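Local coordinates for protein inositol-3-phosphate synthase (Caenorhabditis elegans, PDB 1VKO) that belongs to the myo-inositol-1-phosphate synthase family and binds nicotinamide-adenine-dinucleotide through a Rossmann-type domain, at residues Q259-S271 against L305-K317. Numbering follows the deposited sequence.
Sequences QGLNATADEIMES and LVPGLIELAERHK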
loop_
_atom_site.group_PDB
_atom_site.type_symbol
_atom_site.label_atom_id
_atom_site.label_comp_id
_atom_site.label_asym_id
_atom_site.label_seq_id
_atom_site.Cartn_x
_atom_site.Cartn_y
_atom_site.Cartn_z
ATOM N N GLN A 259 25.534 -18.973 35.391
ATOM C CA GLN A 259 26.734 -19.690 35.812
ATOM C C GLN A 259 26.321 -20.983 36.484
ATOM O O GLN A 259 25.333 -21.012 37.227
ATOM C CB GLN A 259 27.655 -18.840 36.705
ATOM C CG GLN A 259 26.960 -17.958 37.743
ATOM C CD GLN A 259 27.949 -17.081 38.514
ATOM O OE1 GLN A 259 28.801 -17.590 39.254
ATOM N NE2 GLN A 259 27.840 -15.765 38.335
ATOM N N GLY A 260 27.079 -22.043 36.205
ATOM C CA GLY A 260 26.703 -23.409 36.564
ATOM C C GLY A 260 26.350 -24.191 35.311
ATOM O O GLY A 260 26.610 -25.412 35.214
ATOM N N LEU A 261 25.775 -23.478 34.337
ATOM C CA LEU A 261 25.226 -24.103 33.146
ATOM C C LEU A 261 26.059 -23.853 31.912
ATOM O O LEU A 261 26.524 -24.807 31.278
ATOM C CB LEU A 261 23.787 -23.641 32.924
ATOM C CG LEU A 261 23.058 -23.986 31.613
ATOM C CD1 LEU A 261 22.796 -25.477 31.440
ATOM C CD2 LEU A 261 21.782 -23.207 31.564
ATOM N N ASN A 262 26.264 -22.585 31.569
ATOM C CA ASN A 262 26.856 -22.223 30.278
ATOM C C ASN A 262 27.515 -20.833 30.209
ATOM O O ASN A 262 27.671 -20.269 29.123
ATOM C CB ASN A 262 25.805 -22.406 29.156
ATOM C CG ASN A 262 24.561 -21.536 29.367
ATOM O OD1 ASN A 262 24.618 -20.528 30.068
ATOM N ND2 ASN A 262 23.433 -21.925 28.751
ATOM N N ALA A 263 27.924 -20.282 31.356
ATOM C CA ALA A 263 28.638 -18.987 31.378
ATOM C C ALA A 263 30.095 -19.125 30.953
ATOM O O ALA A 263 30.695 -18.156 30.435
ATOM C CB ALA A 263 28.553 -18.318 32.746
ATOM N N THR A 264 30.678 -20.306 31.171
ATOM C CA THR A 264 32.054 -20.549 30.741
ATOM C C THR A 264 32.140 -21.796 29.898
ATOM O O THR A 264 31.210 -22.591 29.886
ATOM C CB THR A 264 32.984 -20.737 31.933
ATOM O OG1 THR A 264 32.854 -22.087 32.406
ATOM C CG2 THR A 264 32.581 -19.837 33.109
ATOM N N ALA A 265 33.278 -21.966 29.224
ATOM C CA ALA A 265 33.563 -23.142 28.393
ATOM C C ALA A 265 33.502 -24.444 29.173
ATOM O O ALA A 265 32.931 -25.429 28.708
ATOM C CB ALA A 265 34.928 -23.004 27.735
ATOM N N ASP A 266 34.124 -24.442 30.349
ATOM C CA ASP A 266 34.203 -25.615 31.205
ATOM C C ASP A 266 32.836 -25.963 31.758
ATOM O O ASP A 266 32.511 -27.149 31.903
ATOM C CB ASP A 266 35.186 -25.374 32.342
ATOM C CG ASP A 266 36.614 -25.136 31.846
ATOM O OD1 ASP A 266 37.048 -25.777 30.851
ATOM O OD2 ASP A 266 37.370 -24.322 32.407
ATOM N N GLU A 267 32.037 -24.932 32.050
ATOM C CA GLU A 267 30.625 -25.122 32.397
ATOM C C GLU A 267 29.836 -25.794 31.281
ATOM O O GLU A 267 29.172 -26.783 31.533
ATOM C CB GLU A 267 29.961 -23.808 32.801
ATOM C CG GLU A 267 30.347 -23.389 34.201
ATOM C CD GLU A 267 29.800 -22.032 34.578
ATOM O OE1 GLU A 267 28.983 -21.473 33.804
ATOM O OE2 GLU A 267 30.176 -21.525 35.661
ATOM N N ILE A 268 29.920 -25.282 30.055
ATOM C CA ILE A 268 29.156 -25.879 28.956
ATOM C C ILE A 268 29.556 -27.332 28.667
ATOM O O ILE A 268 28.669 -28.162 28.407
ATOM C CB ILE A 268 29.092 -24.956 27.662
ATOM C CG1 ILE A 268 28.138 -25.525 26.608
ATOM C CG2 ILE A 268 30.454 -24.711 27.032
ATOM C CD1 ILE A 268 26.731 -25.024 26.746
ATOM N N MET A 269 30.862 -27.642 28.755
ATOM C CA MET A 269 31.369 -29.014 28.571
ATOM C C MET A 269 30.860 -29.923 29.654
ATOM O O MET A 269 30.436 -31.041 29.376
ATOM C CB MET A 269 32.907 -29.090 28.586
ATOM C CG MET A 269 33.598 -28.385 27.444
ATOM S SD MET A 269 32.823 -28.716 25.867
ATOM C CE MET A 269 33.339 -30.413 25.560
ATOM N N GLU A 270 30.916 -29.451 30.895
ATOM C CA GLU A 270 30.383 -30.242 32.003
ATOM C C GLU A 270 28.870 -30.495 31.860
ATOM O O GLU A 270 28.435 -31.638 32.025
ATOM C CB GLU A 270 30.746 -29.628 33.368
ATOM C CG GLU A 270 30.127 -30.336 34.581
ATOM C CD GLU A 270 30.766 -31.678 34.949
ATOM O OE1 GLU A 270 31.610 -32.202 34.192
ATOM O OE2 GLU A 270 30.406 -32.227 36.015
ATOM N N SER A 271 28.077 -29.464 31.537
ATOM C CA SER A 271 26.622 -29.654 31.369
ATOM C C SER A 271 26.307 -30.756 30.332
ATOM O O SER A 271 25.347 -31.527 30.497
ATOM C CB SER A 271 25.912 -28.360 30.997
ATOM O OG SER A 271 26.233 -27.320 31.902
ATOM N N LEU A 305 25.081 -18.994 20.857
ATOM C CA LEU A 305 26.411 -18.491 21.192
ATOM C C LEU A 305 26.460 -17.789 22.552
ATOM O O LEU A 305 26.893 -16.643 22.676
ATOM C CB LEU A 305 26.921 -17.605 20.040
ATOM C CG LEU A 305 26.838 -18.314 18.660
ATOM C CD1 LEU A 305 27.077 -17.383 17.485
ATOM C CD2 LEU A 305 27.795 -19.507 18.581
ATOM N N VAL A 306 25.993 -18.499 23.570
ATOM C CA VAL A 306 26.166 -18.101 24.968
ATOM C C VAL A 306 27.661 -17.871 25.306
ATOM O O VAL A 306 28.542 -18.363 24.588
ATOM C CB VAL A 306 25.543 -19.160 25.920
ATOM C CG1 VAL A 306 24.038 -19.202 25.738
ATOM C CG2 VAL A 306 26.135 -20.542 25.665
ATOM N N PRO A 307 27.950 -17.152 26.393
ATOM C CA PRO A 307 29.345 -16.788 26.727
ATOM C C PRO A 307 30.287 -18.015 26.815
ATOM O O PRO A 307 31.409 -17.978 26.327
ATOM C CB PRO A 307 29.216 -16.081 28.080
ATOM C CG PRO A 307 27.782 -15.646 28.180
ATOM C CD PRO A 307 26.983 -16.641 27.387
ATOM N N GLY A 308 29.811 -19.102 27.400
ATOM C CA GLY A 308 30.582 -20.326 27.433
ATOM C C GLY A 308 31.063 -20.809 26.081
ATOM O O GLY A 308 32.187 -21.285 25.956
ATOM N N LEU A 309 30.204 -20.685 25.076
ATOM C CA LEU A 309 30.519 -21.026 23.690
ATOM C C LEU A 309 31.549 -20.100 23.032
ATOM O O LEU A 309 32.531 -20.541 22.443
ATOM C CB LEU A 309 29.224 -21.127 22.857
ATOM C CG LEU A 309 28.889 -22.617 22.821
ATOM C CD1 LEU A 309 27.475 -22.997 22.379
ATOM C CD2 LEU A 309 29.873 -23.181 21.889
ATOM N N ILE A 310 31.323 -18.810 23.126
ATOM C CA ILE A 310 32.301 -17.865 22.638
ATOM C C ILE A 310 33.658 -18.201 23.259
ATOM O O ILE A 310 34.634 -18.477 22.525
ATOM C CB ILE A 310 31.846 -16.434 22.933
ATOM C CG1 ILE A 310 30.645 -16.080 22.040
ATOM C CG2 ILE A 310 33.009 -15.465 22.764
ATOM C CD1 ILE A 310 29.899 -14.818 22.442
ATOM N N GLU A 311 33.721 -18.239 24.594
ATOM C CA GLU A 311 34.963 -18.646 25.269
ATOM C C GLU A 311 35.570 -19.941 24.672
ATOM O O GLU A 311 36.779 -20.052 24.502
ATOM C CB GLU A 311 34.746 -18.755 26.779
ATOM C CG GLU A 311 36.005 -19.051 27.566
ATOM C CD GLU A 311 35.776 -19.093 29.066
ATOM O OE1 GLU A 311 34.680 -19.473 29.501
ATOM O OE2 GLU A 311 36.711 -18.750 29.814
ATOM N N LEU A 312 34.733 -20.898 24.309
ATOM C CA LEU A 312 35.246 -22.170 23.797
ATOM C C LEU A 312 35.824 -21.983 22.400
ATOM O O LEU A 312 36.853 -22.562 22.046
ATOM C CB LEU A 312 34.149 -23.252 23.817
ATOM C CG LEU A 312 34.542 -24.706 23.463
ATOM C CD1 LEU A 312 35.427 -25.414 24.523
ATOM C CD2 LEU A 312 33.304 -25.515 23.180
ATOM N N ALA A 313 35.152 -21.154 21.603
ATOM C CA ALA A 313 35.687 -20.776 20.318
ATOM C C ALA A 313 36.997 -19.976 20.457
ATOM O O ALA A 313 37.932 -20.205 19.691
ATOM C CB ALA A 313 34.660 -20.004 19.542
ATOM N N GLU A 314 37.066 -19.032 21.406
ATOM C CA GLU A 314 38.304 -18.248 21.627
ATOM C C GLU A 314 39.457 -19.225 21.914
ATOM O O GLU A 314 40.547 -19.106 21.366
ATOM C CB GLU A 314 38.169 -17.224 22.791
ATOM C CG GLU A 314 37.535 -15.853 22.467
ATOM C CD GLU A 314 36.999 -15.088 23.706
ATOM O OE1 GLU A 314 36.960 -15.648 24.837
ATOM O OE2 GLU A 314 36.582 -13.911 23.555
ATOM N N ARG A 315 39.178 -20.203 22.767
ATOM C CA ARG A 315 40.174 -21.152 23.232
ATOM C C ARG A 315 40.600 -22.117 22.149
ATOM O O ARG A 315 41.700 -22.657 22.204
ATOM C CB ARG A 315 39.624 -21.928 24.422
ATOM C CG ARG A 315 40.553 -21.913 25.625
ATOM C CD ARG A 315 39.880 -22.300 26.927
ATOM N NE ARG A 315 39.308 -23.637 26.837
ATOM C CZ ARG A 315 38.558 -24.173 27.779
ATOM N NH1 ARG A 315 38.302 -23.456 28.868
ATOM N NH2 ARG A 315 38.061 -25.408 27.636
ATOM N N HIS A 316 39.751 -22.335 21.158
ATOM C CA HIS A 316 40.058 -23.326 20.118
ATOM C C HIS A 316 40.449 -22.725 18.772
ATOM O O HIS A 316 40.711 -23.455 17.810
ATOM C CB HIS A 316 38.930 -24.356 19.985
ATOM C CG HIS A 316 39.055 -25.503 20.935
ATOM N ND1 HIS A 316 38.650 -25.430 22.251
ATOM C CD2 HIS A 316 39.560 -26.747 20.767
ATOM C CE1 HIS A 316 38.893 -26.581 22.857
ATOM N NE2 HIS A 316 39.446 -27.397 21.978
ATOM N N LYS A 317 40.514 -21.394 18.731
ATOM C CA LYS A 317 40.974 -20.647 17.562
ATOM C C LYS A 317 40.099 -20.831 16.315
ATOM O O LYS A 317 40.580 -21.019 15.183
ATOM C CB LYS A 317 42.463 -20.924 17.286
ATOM C CG LYS A 317 43.433 -19.927 17.941
ATOM C CD LYS A 317 43.339 -19.888 19.472
ATOM C CE LYS A 317 44.692 -19.503 20.092
#
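A265 meets G308, E311, L312 and R315 as a knob entering a hole, where the start of helix 265-271 crosses helix 307-316 with axes 7.9 Å apart at -108°. Its CB lies 4.0 Å from L312 CB and also packs over one face of the R315 guanidinium. G308, having no side chain, lets the backbones close in: its CA comes within 3.6 Å of T264 CA, and A265 CA makes a CH...O contact with G308 O. I268 CG2 comes to 4.0 Å from G308 O, and M269 SD reaches L312 CD2.

Two hydrogen bonds tie first-turn amides across the contact. G308 N donates to N262 O at 3.0 Å, while A265 N donates to E311 OE1 at 2.9 Å, an oxygen it approaches from above the carboxylate plane. E311 reaches the A265 amide because CG stands anti to its own backbone N (chi1 -175°) and the chain beyond stays extended. T264, the N-cap residue, forms a capping box with E267: E267 N donates to T264 OG1, and E267 OE1 takes the amide of A263 and, weakly, that of T264.

At the outer edge, D266 OD1 sits near the plane of the R315 guanidinium and accepts two long, weak bonds from NH1 and NH2 in a salt bridge.

Helix 265-271 belongs to the connection from strand 242-247 to strand 295-298, and helix 307-316 to the next, from 295-298 to 320-321, in the Rossmann-type domain's parallel sheet. The E311 carboxylate, beside the N-terminus of helix 265-271, would probably be stabilised by the helix dipole. With the close backbone approach at G308, the two amide bonds probably set how the helices cross.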